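Putative secreted cellulose-binding protein (Streptomyces coelicolor, PDB 4OY6) is a copper-dependent lytic polysaccharide monooxygenase of family AA10 that oxidises cellulose and so probably aids its breakdown. Local coordinates at residues Ser107-Phe113 against Tyr143-Tyr149. Residues are numbered along the deposited sequence; the frame is centred on the assembly and turned at random.
Sequences SHGADYF and YGPSQNY. With CU (copper (II) ion), chain B; NA (sodium ion), chain L.
Tyr149 reaches across to the turn just after the copper ligand His108, where its OH accepts a hydrogen bond from Gly109 N (2.8 Å, 142° at the hydrogen). Beside it, Ala110 and Tyr143 form a single antiparallel hydrogen-bonded bridge, Ala110 N to Tyr143 O at 3.0 Å and Tyr143 N to Ala110 O at 2.9 Å. Phe113 drives its edge into one face of Tyr143, with the planes at 88° and Phe113 CE2 lying 3.6 Å from Tyr143 CD1; its CZ abuts Tyr149 CB at 3.7 Å, completing an aromatic cluster. CG anti to the carbonyl carbon (chi1 -61°) directs the Phe113 ring at both tyrosines, which it meets along adjoining parts of its rim. Near the copper end of the immunoglobulin-like beta-sandwich of AA10 enzymes, the buried Phe113 and Tyr149 bridge strand 110-118 of one sheet and strand 148-154 of the other, Tyr143 closing the cluster from its loop, and Ile151 and Leu102 pack against Phe113. At the other end, Ser107 CA makes a CA-H...O contact with Ser146 O. Asp104 OD2 is hydrogen-bonded to both Tyr149 OH and His108 N, bracing the segment from which His108 NE2 reaches copper at 2.0 Å, with His1 N as another ligand. A phenylalanine in place of Tyr149 would probably leave Gly109 N without this acceptor and take from Asp104 OD2 one of its two partners. Asn148 OD1 and His103 ND1 both bind a sodium ion.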
loop_
_atom_site.group_PDB
_atom_site.type_symbol
_atom_site.label_atom_id
_atom_site.label_comp_id
_atom_site.label_asym_id
_atom_site.label_seq_id
_atom_site.Cartn_x
_atom_site.Cartn_y
_atom_site.Cartn_z
ATOM N N SER A 107 -12.898 -13.024 2.242
ATOM C CA SER A 107 -14.102 -12.573 1.531
ATOM C C SER A 107 -14.993 -11.677 2.387
ATOM O O SER A 107 -16.209 -11.889 2.521
ATOM C CB SER A 107 -14.908 -13.753 0.970
ATOM O OG SER A 107 -14.098 -14.549 0.119
ATOM N N HIS A 108 -14.383 -10.675 2.996
ATOM C CA HIS A 108 -15.141 -9.738 3.825
ATOM C C HIS A 108 -16.106 -8.838 3.070
ATOM O O HIS A 108 -17.062 -8.350 3.661
ATOM C CB HIS A 108 -14.212 -8.813 4.589
ATOM C CG HIS A 108 -13.323 -9.479 5.576
ATOM N ND1 HIS A 108 -13.792 -10.267 6.589
ATOM C CD2 HIS A 108 -11.987 -9.389 5.759
ATOM C CE1 HIS A 108 -12.784 -10.670 7.335
ATOM N NE2 HIS A 108 -11.675 -10.142 6.859
ATOM N N GLY A 109 -15.847 -8.589 1.789
ATOM C CA GLY A 109 -16.473 -7.495 1.081
ATOM C C GLY A 109 -15.834 -6.160 1.447
ATOM O O GLY A 109 -14.975 -6.054 2.341
ATOM N N ALA A 110 -16.243 -5.152 0.703
ATOM C CA ALA A 110 -15.843 -3.767 0.944
ATOM C C ALA A 110 -17.067 -2.874 1.021
ATOM O O ALA A 110 -17.932 -2.961 0.149
ATOM C CB ALA A 110 -14.892 -3.260 -0.139
ATOM N N ASP A 111 -17.115 -1.980 2.011
ATOM C CA ASP A 111 -18.098 -0.889 1.982
ATOM C C ASP A 111 -17.747 0.082 0.856
ATOM O O ASP A 111 -18.627 0.620 0.186
ATOM C CB ASP A 111 -18.128 -0.137 3.317
ATOM C CG ASP A 111 -18.767 -0.934 4.448
ATOM O OD1 ASP A 111 -19.291 -2.057 4.224
ATOM O OD2 ASP A 111 -18.719 -0.406 5.573
ATOM N N TYR A 112 -16.445 0.306 0.683
ATOM C CA TYR A 112 -15.911 1.153 -0.362
ATOM C C TYR A 112 -14.390 0.976 -0.386
ATOM O O TYR A 112 -13.788 0.513 0.592
ATOM C CB TYR A 112 -16.246 2.639 -0.129
ATOM C CG TYR A 112 -15.826 3.205 1.208
ATOM C CD1 TYR A 112 -14.553 3.720 1.397
ATOM C CD2 TYR A 112 -16.678 3.182 2.302
ATOM C CE1 TYR A 112 -14.152 4.225 2.618
ATOM C CE2 TYR A 112 -16.288 3.712 3.527
ATOM C CZ TYR A 112 -15.023 4.218 3.688
ATOM O OH TYR A 112 -14.621 4.723 4.893
ATOM N N PHE A 113 -13.796 1.379 -1.505
ATOM C CA PHE A 113 -12.372 1.661 -1.626
ATOM C C PHE A 113 -12.189 3.124 -1.964
ATOM O O PHE A 113 -12.955 3.704 -2.727
ATOM C CB PHE A 113 -11.724 0.838 -2.750
ATOM C CG PHE A 113 -11.809 -0.653 -2.550
ATOM C CD1 PHE A 113 -10.873 -1.309 -1.788
ATOM C CD2 PHE A 113 -12.814 -1.404 -3.142
ATOM C CE1 PHE A 113 -10.930 -2.677 -1.612
ATOM C CE2 PHE A 113 -12.876 -2.784 -2.968
ATOM C CZ PHE A 113 -11.936 -3.415 -2.196
ATOM N N TYR A 143 -18.505 -3.592 -2.594
ATOM C CA TYR A 143 -18.199 -4.836 -3.269
ATOM C C TYR A 143 -18.695 -5.970 -2.371
ATOM O O TYR A 143 -18.414 -5.980 -1.167
ATOM C CB TYR A 143 -16.689 -5.016 -3.459
ATOM C CG TYR A 143 -16.048 -4.230 -4.578
ATOM C CD1 TYR A 143 -16.082 -2.848 -4.599
ATOM C CD2 TYR A 143 -15.379 -4.878 -5.595
ATOM C CE1 TYR A 143 -15.469 -2.134 -5.612
ATOM C CE2 TYR A 143 -14.744 -4.179 -6.600
ATOM C CZ TYR A 143 -14.815 -2.795 -6.617
ATOM O OH TYR A 143 -14.175 -2.061 -7.594
ATOM N N GLY A 144 -19.365 -6.951 -2.959
ATOM C CA GLY A 144 -19.768 -8.153 -2.238
ATOM C C GLY A 144 -18.580 -9.018 -1.848
ATOM O O GLY A 144 -17.477 -8.848 -2.355
ATOM N N PRO A 145 -18.790 -9.944 -0.918
ATOM C CA PRO A 145 -17.733 -10.858 -0.531
ATOM C C PRO A 145 -17.109 -11.558 -1.730
ATOM O O PRO A 145 -17.816 -12.071 -2.604
ATOM C CB PRO A 145 -18.458 -11.857 0.367
ATOM C CG PRO A 145 -19.551 -11.058 0.968
ATOM C CD PRO A 145 -20.014 -10.145 -0.124
ATOM N N SER A 146 -15.784 -11.564 -1.772
ATOM C CA SER A 146 -15.036 -12.249 -2.816
ATOM C C SER A 146 -13.603 -12.413 -2.337
ATOM O O SER A 146 -13.158 -11.675 -1.468
ATOM C CB SER A 146 -15.044 -11.432 -4.116
ATOM O OG SER A 146 -14.422 -12.139 -5.174
ATOM N N GLN A 147 -12.899 -13.386 -2.909
ATOM C CA GLN A 147 -11.481 -13.540 -2.632
ATOM C C GLN A 147 -10.606 -12.527 -3.364
ATOM O O GLN A 147 -9.437 -12.372 -3.017
ATOM C CB GLN A 147 -11.008 -14.950 -2.943
ATOM C CG GLN A 147 -11.437 -15.956 -1.894
ATOM C CD GLN A 147 -10.379 -17.014 -1.733
ATOM O OE1 GLN A 147 -10.151 -17.800 -2.646
ATOM N NE2 GLN A 147 -9.688 -17.013 -0.594
ATOM N N ASN A 148 -11.160 -11.858 -4.379
ATOM C CA ASN A 148 -10.433 -10.824 -5.085
ATOM C C ASN A 148 -11.365 -9.653 -5.372
ATOM O O ASN A 148 -12.533 -9.862 -5.677
ATOM C CB ASN A 148 -9.843 -11.388 -6.384
ATOM C CG ASN A 148 -8.880 -12.519 -6.121
ATOM O OD1 ASN A 148 -7.714 -12.291 -5.768
ATOM N ND2 ASN A 148 -9.363 -13.755 -6.246
ATOM N N TYR A 149 -10.823 -8.445 -5.296
ATOM C CA TYR A 149 -11.532 -7.222 -5.693
ATOM C C TYR A 149 -10.675 -6.499 -6.720
ATOM O O TYR A 149 -9.455 -6.387 -6.540
ATOM C CB TYR A 149 -11.791 -6.287 -4.489
ATOM C CG TYR A 149 -12.316 -7.004 -3.267
ATOM C CD1 TYR A 149 -13.589 -7.555 -3.247
ATOM C CD2 TYR A 149 -11.533 -7.158 -2.148
ATOM C CE1 TYR A 149 -14.039 -8.254 -2.137
ATOM C CE2 TYR A 149 -11.984 -7.828 -1.033
ATOM C CZ TYR A 149 -13.234 -8.395 -1.031
ATOM O OH TYR A 149 -13.682 -9.103 0.067
HETATM CU CU CU B . -9.846 -10.427 7.517
HETATM NA NA NA L . -6.292 -13.564 -5.400
HETATM O O HOH W 1 -4.597 -12.720 -6.203
#